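Local structure of class II aldolase/adducin N-terminal domain-containing protein (Thermoplasma acidophilum, 3M4R) at residues A[131-134]-A[135-138]; A[142-146]-A[147-151]. The protein is of unknown function; the whole protein, of which this zinc-binding aldolase-like part is the N-terminal domain, is possibly an oxidoreductase. One frame throughout, in Å; residues are numbered along the deposited sequence.

Contact 1: A[131-134]-A[135-138]. With ZN (zinc ion), chain B.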
loop_
_atom_site.group_PDB
_atom_site.type_symbol
_atom_site.label_atom_id
_atom_site.label_comp_id
_atom_site.label_asym_id
_atom_site.label_seq_id
_atom_site.Cartn_x
_atom_site.Cartn_y
_atom_site.Cartn_z
ATOM N N SER A 131 3.840 1.875 3.980
ATOM C CA SER A 131 4.912 1.634 4.936
ATOM C C SER A 131 4.515 2.021 6.368
ATOM O O SER A 131 3.550 2.730 6.603
ATOM C CB SER A 131 6.158 2.424 4.540
ATOM O OG SER A 131 6.037 3.787 4.929
ATOM N N HIS A 132 5.312 1.571 7.315
ATOM C CA HIS A 132 5.181 1.980 8.691
ATOM C C HIS A 132 6.394 2.875 9.011
ATOM O O HIS A 132 7.082 2.681 10.001
ATOM C CB HIS A 132 5.101 0.761 9.611
ATOM C CG HIS A 132 3.924 -0.130 9.333
ATOM N ND1 HIS A 132 3.847 -1.412 9.829
ATOM C CD2 HIS A 132 2.790 0.064 8.604
ATOM C CE1 HIS A 132 2.720 -1.974 9.418
ATOM N NE2 HIS A 132 2.055 -1.098 8.685
ATOM N N ALA A 133 6.641 3.855 8.143
ATOM C CA ALA A 133 7.851 4.689 8.204
ATOM C C ALA A 133 8.022 5.281 9.593
ATOM O O ALA A 133 7.097 5.904 10.113
ATOM C CB ALA A 133 7.764 5.792 7.179
ATOM N N ASP A 134 9.192 5.060 10.190
ATOM C CA ASP A 134 9.505 5.586 11.520
ATOM C C ASP A 134 9.213 7.100 11.724
ATOM O O ASP A 134 8.582 7.473 12.697
ATOM C CB ASP A 134 10.964 5.289 11.879
ATOM C CG ASP A 134 11.276 5.646 13.313
ATOM O OD1 ASP A 134 10.673 4.982 14.194
ATOM O OD2 ASP A 134 12.085 6.596 13.556
ATOM N N ALA A 135 9.676 7.950 10.817
ATOM C CA ALA A 135 9.422 9.383 10.913
ATOM C C ALA A 135 7.921 9.731 10.824
ATOM O O ALA A 135 7.479 10.745 11.362
ATOM C CB ALA A 135 10.206 10.145 9.835
ATOM N N ILE A 136 7.136 8.902 10.156
ATOM C CA ILE A 136 5.685 9.130 10.111
ATOM C C ILE A 136 5.052 8.770 11.456
ATOM O O ILE A 136 4.136 9.462 11.930
ATOM C CB ILE A 136 5.028 8.365 8.972
ATOM C CG1 ILE A 136 5.388 9.015 7.623
ATOM C CG2 ILE A 136 3.514 8.295 9.166
ATOM C CD1 ILE A 136 4.814 10.439 7.362
ATOM N N LEU A 137 5.542 7.699 12.070
ATOM C CA LEU A 137 5.073 7.289 13.376
ATOM C C LEU A 137 5.401 8.363 14.407
ATOM O O LEU A 137 4.550 8.692 15.219
ATOM C CB LEU A 137 5.689 5.942 13.789
ATOM C CG LEU A 137 5.176 4.622 13.163
ATOM C CD1 LEU A 137 5.952 3.414 13.764
ATOM C CD2 LEU A 137 3.673 4.428 13.386
ATOM N N SER A 138 6.614 8.928 14.343
ATOM C CA SER A 138 7.028 9.991 15.255
ATOM C C SER A 138 6.179 11.242 15.144
ATOM O O SER A 138 5.710 11.749 16.148
ATOM C CB SER A 138 8.466 10.436 14.996
ATOM O OG SER A 138 9.388 9.406 15.274
HETATM ZN ZN ZN B . 0.028 -1.285 8.024
HETATM O O HOH W 1 11.849 9.205 13.606
HETATM O O HOH W 2 -0.200 -2.457 9.657
#
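The zinc site of this class II aldolase/adducin-type domain runs straight into the first turn of helix 134-140, where Ala-133 sits at the N-cap and its backbone O is taken up by the turn that follows. The O of Ala-133 accepts the N-H of Leu-137 at 3.1 Å, close to the line of the C=O bond, and a weaker, more bent N-H from Ile-136. One residue on, the O of Asp-134 receives the N-H of Ser-138 at 2.9 Å, the next i to i+4 bond of the helix. Upstream, His-132 gives its NE2 to the zinc at 2.1 Å; Glu-116, His-130, His-188 and a water 2.0 Å from the metal also bind it. With CG opposite its own carbonyl carbon (chi1 -61°), the imidazole leads away from the helix, and it is the backbone O of His-132 that faces the turn, 4.0 Å from CD1 of Leu-137. On the buried side, the methyl of Ala-133 lies 4.0 Å from CG1 of Ile-136, and both side chains rest on helix 197-215, against Val-208 and Ala-211. Ser-131, at the end of its strand, is tied to that same helix through OG and His-204, and its OG also takes a weak bond from the N-H of Ala-133. The outer face is polar. Asp-134 is exposed; its CG stands opposite the backbone N (chi1 -172°), which swings the carboxylate out to where a water can span one helical turn. That water donates to Asp-134 OD2 at 2.6 Å and hydrogen-bonds with Ser-138 OG at 3.0 Å.

Contact 2: A[142-146]-A[147-151]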
loop_
_atom_site.group_PDB
_atom_site.type_symbol
_atom_site.label_atom_id
_atom_site.label_comp_id
_atom_site.label_asym_id
_atom_site.label_seq_id
_atom_site.Cartn_x
_atom_site.Cartn_y
_atom_site.Cartn_z
ATOM N N THR A 142 3.085 12.848 18.036
ATOM C CA THR A 142 3.117 14.135 18.736
ATOM C C THR A 142 1.688 14.641 18.902
ATOM O O THR A 142 0.759 14.084 18.334
ATOM C CB THR A 142 3.868 15.242 17.940
ATOM O OG1 THR A 142 3.091 15.632 16.799
ATOM C CG2 THR A 142 5.267 14.806 17.493
ATOM N N ASP A 143 1.518 15.736 19.640
ATOM C CA ASP A 143 0.192 16.311 19.833
ATOM C C ASP A 143 -0.158 17.304 18.731
ATOM O O ASP A 143 -1.095 18.080 18.865
ATOM C CB ASP A 143 0.105 16.968 21.219
ATOM C CG ASP A 143 0.244 15.956 22.345
ATOM O OD1 ASP A 143 -0.183 14.809 22.168
ATOM O OD2 ASP A 143 0.781 16.301 23.403
ATOM N N LEU A 144 0.579 17.283 17.626
ATOM C CA LEU A 144 0.299 18.219 16.552
ATOM C C LEU A 144 -1.082 17.924 16.003
ATOM O O LEU A 144 -1.402 16.779 15.747
ATOM C CB LEU A 144 1.349 18.133 15.441
ATOM C CG LEU A 144 2.677 18.867 15.664
ATOM C CD1 LEU A 144 3.569 18.564 14.459
ATOM C CD2 LEU A 144 2.504 20.396 15.877
ATOM N N PRO A 145 -1.908 18.966 15.817
ATOM C CA PRO A 145 -3.188 18.713 15.132
ATOM C C PRO A 145 -2.989 18.156 13.703
ATOM O O PRO A 145 -1.968 18.417 13.056
ATOM C CB PRO A 145 -3.874 20.091 15.116
ATOM C CG PRO A 145 -2.862 21.078 15.524
ATOM C CD PRO A 145 -1.739 20.374 16.224
ATOM N N SER A 146 -3.950 17.378 13.229
ATOM C CA SER A 146 -3.806 16.686 11.960
ATOM C C SER A 146 -3.623 17.683 10.810
ATOM O O SER A 146 -2.836 17.426 9.880
ATOM C CB SER A 146 -5.002 15.769 11.735
ATOM O OG SER A 146 -4.903 14.649 12.610
ATOM N N ASP A 147 -4.324 18.820 10.893
ATOM C CA ASP A 147 -4.248 19.826 9.859
ATOM C C ASP A 147 -2.868 20.456 9.790
ATOM O O ASP A 147 -2.409 20.812 8.707
ATOM C CB ASP A 147 -5.311 20.922 10.043
ATOM C CG ASP A 147 -6.726 20.452 9.678
ATOM O OD1 ASP A 147 -6.922 19.271 9.328
ATOM O OD2 ASP A 147 -7.668 21.277 9.735
ATOM N N GLN A 148 -2.194 20.621 10.917
ATOM C CA GLN A 148 -0.840 21.138 10.839
ATOM C C GLN A 148 0.112 20.031 10.334
ATOM O O GLN A 148 1.057 20.290 9.589
ATOM C CB GLN A 148 -0.397 21.743 12.169
ATOM C CG GLN A 148 -1.196 22.972 12.592
ATOM C CD GLN A 148 -0.696 23.514 13.890
ATOM O OE1 GLN A 148 0.043 22.849 14.603
ATOM N NE2 GLN A 148 -1.070 24.736 14.203
ATOM N N ILE A 149 -0.145 18.798 10.706
ATOM C CA ILE A 149 0.594 17.689 10.082
ATOM C C ILE A 149 0.491 17.688 8.533
ATOM O O ILE A 149 1.507 17.554 7.840
ATOM C CB ILE A 149 0.215 16.336 10.674
ATOM C CG1 ILE A 149 0.637 16.277 12.165
ATOM C CG2 ILE A 149 0.941 15.226 9.916
ATOM C CD1 ILE A 149 0.225 14.985 12.872
ATOM N N ALA A 150 -0.715 17.890 8.007
ATOM C CA ALA A 150 -0.941 17.989 6.562
ATOM C C ALA A 150 -0.174 19.174 5.941
ATOM O O ALA A 150 0.426 19.031 4.864
ATOM C CB ALA A 150 -2.438 18.102 6.267
ATOM N N LYS A 151 -0.130 20.322 6.622
ATOM C CA LYS A 151 0.587 21.467 6.068
ATOM C C LYS A 151 2.098 21.157 6.020
ATOM O O LYS A 151 2.796 21.642 5.131
ATOM C CB LYS A 151 0.285 22.802 6.808
ATOM C CG LYS A 151 -1.232 23.169 6.897
ATOM C CD LYS A 151 -1.625 24.699 7.048
ATOM C CE LYS A 151 -0.523 25.613 7.396
ATOM N NZ LYS A 151 -0.874 27.111 7.712
#
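Pro-145 occupies the N-cap position of helix 146-153 in this loop-to-helix junction, entered through an ST turn in which Thr-142 OG1 accepts the N-H of Leu-144 at 3.1 Å. The compact side is built round Ile-149. The N-H of Ile-149 reaches the O of Pro-145 at 3.0 Å, nearly straight (169° at the hydrogen) and in the carbonyl plane, while Gln-148 N adds a weak, bent bond to the same oxygen. The ethyl branch of Ile-149, with CG1 placed opposite its carbonyl carbon (chi1 -65°), turns back against the incoming loop: CG1 lies 3.5 Å from Pro-145 O and 3.8 Å from CB of Leu-144, and CD1 comes 3.8 Å from the backbone O of Leu-144. Cut back to an alanine here, the side chain would lose this ethyl branch, which would probably leave Leu-144 CB without its apolar neighbour and a gap against the loop. NH2 of Arg-186 hydrogen-bonds to both Leu-144 O and Ser-146 OG, and the methyl of Ala-150 packs on Val-156 and Val-158 of strand 156-159. The solvent side, where Pro-145 and Gln-148 are exposed, is held by van der Waals touches alone between their side chains. Here Gln-148 stretches out beyond CG and lays its amide end beside the proline ring, the two side chains meeting at a slant. OE1 of Gln-148 is 3.5 Å from both CG and CD of Pro-145, and lies 3.7 Å from the Leu-144 methyl carbon CD2, whose side chain crosses the glutamine at about a right angle.

Contacts 1 and 2 are successive loop-to-helix entries, one opening helix 134-140 and the other helix 146-153, with their centres about 14 Å apart. The segments touch each other nowhere beyond following in sequence, and they lie on the same side of the chain's centre. Contact 1, its centre about 14 Å from that of the chain, belongs partly to the metal site, since the loop feeding its helix supplies a zinc ligand. Contact 2 is farther out, about 22 Å from centre to centre, and away from the zinc site. Their supports differ too: helix 197-215 backs the first, whereas strand 156-159, at the edge of the sheet, backs the second.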